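Local atomic coordinates of HTH-type transcriptional repressor MdtR (Bacillus subtilis, PDB entry 1S3J), a protein that represses the multidrug resistance operon mdtRP by binding directly to its promoter region, acting as a homodimer of the MarR family. Residues A[43-47]-A[94-98]. Numbering follows the deposited sequence.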
loop_
_atom_site.group_PDB
_atom_site.type_symbol
_atom_site.label_atom_id
_atom_site.label_comp_id
_atom_site.label_asym_id
_atom_site.label_seq_id
_atom_site.Cartn_x
_atom_site.Cartn_y
_atom_site.Cartn_z
ATOM N N LEU A 43 -0.236 13.044 -12.102
ATOM C CA LEU A 43 0.437 14.305 -11.912
ATOM C C LEU A 43 1.948 14.124 -11.843
ATOM O O LEU A 43 2.668 14.901 -12.446
ATOM C CB LEU A 43 -0.084 15.030 -10.667
ATOM C CG LEU A 43 -1.512 15.571 -10.747
ATOM C CD1 LEU A 43 -1.862 16.392 -9.481
ATOM C CD2 LEU A 43 -1.762 16.392 -12.032
ATOM N N ALA A 44 2.404 13.083 -11.156
ATOM C CA ALA A 44 3.835 12.794 -10.981
ATOM C C ALA A 44 4.499 12.324 -12.276
ATOM O O ALA A 44 5.589 12.771 -12.609
ATOM C CB ALA A 44 4.046 11.745 -9.864
ATOM N N SER A 45 3.839 11.419 -12.996
ATOM C CA SER A 45 4.255 11.042 -14.347
ATOM C C SER A 45 4.369 12.235 -15.315
ATOM O O SER A 45 5.201 12.218 -16.206
ATOM C CB SER A 45 3.296 10.019 -14.950
ATOM O OG SER A 45 3.188 8.898 -14.094
ATOM N N LEU A 46 3.534 13.246 -15.150
ATOM C CA LEU A 46 3.566 14.407 -16.032
ATOM C C LEU A 46 4.628 15.434 -15.609
ATOM O O LEU A 46 5.203 16.089 -16.465
ATOM C CB LEU A 46 2.178 15.064 -16.138
ATOM C CG LEU A 46 1.073 14.216 -16.793
ATOM C CD1 LEU A 46 -0.197 15.066 -16.905
ATOM C CD2 LEU A 46 1.495 13.662 -18.155
ATOM N N LYS A 47 4.885 15.576 -14.310
ATOM C CA LYS A 47 5.999 16.409 -13.846
ATOM C C LYS A 47 7.341 15.838 -14.338
ATOM O O LYS A 47 8.203 16.573 -14.806
ATOM C CB LYS A 47 5.998 16.546 -12.307
ATOM C CG LYS A 47 7.043 17.520 -11.730
ATOM C CD LYS A 47 6.944 18.897 -12.387
ATOM C CE LYS A 47 7.930 19.909 -11.805
ATOM N NZ LYS A 47 7.357 20.552 -10.601
ATOM N N ASP A 94 -2.333 13.906 -26.009
ATOM C CA ASP A 94 -1.280 14.119 -25.005
ATOM C C ASP A 94 -1.848 14.806 -23.785
ATOM O O ASP A 94 -2.662 15.727 -23.914
ATOM C CB ASP A 94 -0.172 15.028 -25.504
ATOM C CG ASP A 94 0.608 14.443 -26.642
ATOM O OD1 ASP A 94 0.644 13.203 -26.787
ATOM O OD2 ASP A 94 1.233 15.177 -27.437
ATOM N N LEU A 95 -1.374 14.393 -22.610
ATOM C CA LEU A 95 -1.602 15.138 -21.378
ATOM C C LEU A 95 -0.376 15.944 -20.958
ATOM O O LEU A 95 0.750 15.560 -21.229
ATOM C CB LEU A 95 -2.001 14.191 -20.242
ATOM C CG LEU A 95 -3.239 13.345 -20.525
ATOM C CD1 LEU A 95 -3.516 12.371 -19.392
ATOM C CD2 LEU A 95 -4.436 14.250 -20.785
ATOM N N SER A 96 -0.612 17.049 -20.264
ATOM C CA SER A 96 0.457 17.802 -19.631
ATOM C C SER A 96 -0.057 18.563 -18.415
ATOM O O SER A 96 -1.275 18.736 -18.232
ATOM C CB SER A 96 1.112 18.746 -20.649
ATOM O OG SER A 96 0.131 19.569 -21.262
ATOM N N LEU A 97 0.851 19.009 -17.555
ATOM C CA LEU A 97 0.438 19.823 -16.393
ATOM C C LEU A 97 0.117 21.237 -16.793
ATOM O O LEU A 97 0.795 21.806 -17.624
ATOM C CB LEU A 97 1.543 19.884 -15.348
ATOM C CG LEU A 97 2.020 18.561 -14.772
ATOM C CD1 LEU A 97 3.245 18.820 -13.946
ATOM C CD2 LEU A 97 0.916 17.928 -13.934
ATOM N N THR A 98 -0.912 21.816 -16.179
ATOM C CA THR A 98 -1.093 23.264 -16.173
ATOM C C THR A 98 -0.208 23.843 -15.062
ATOM O O THR A 98 0.414 23.084 -14.292
ATOM C CB THR A 98 -2.552 23.627 -15.900
ATOM O OG1 THR A 98 -2.961 23.089 -14.636
ATOM C CG2 THR A 98 -3.510 22.980 -16.917
HETATM O O HOH W 1 3.770 18.838 -18.048
#
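L97 reaches across from strand 93-97 to lie against L43, L46 and K47 of helix 37-49, joining the sheet of the MarR-type winged helix-turn-helix domain to the helix that precedes its first strand. The strand segment runs nearly perpendicular to the helix segment, at 87°, with 7.7 Å between their axes. The forked end of L97 spans one turn of the helix. Its CD2 branch meets L43 CD2 at 3.6 Å, the two leucines crossing at a slant, while its CD1 branch touches the backbone of K47, 3.7 Å from K47 N. CG sits over L46 CB. In L97 this CG lies anti to the carbonyl carbon (chi1 -59°), turned toward the helix, and the trans chi2 (171°) sets one methyl to K47 and the other to L43.

L46 points toward the strand and fills the angle between L97 and L95. Its CD1 makes an apolar contact with L95 CB at 3.9 Å, and its CD2 methyl is in van der Waals contact with L95 O (3.7 Å). L43 and L95 both also touch I81 of the neighbouring strand. K47 lays its CB and CD across the CD1 methyl of L97 at about a right angle, then bends away to salt bridges from NZ to D102 and E106 of helix 99-120. No direct hydrogen bond links the segments; a water accepts from L97 N at 3.0 Å and donates weakly to L46 O at 3.5 Å.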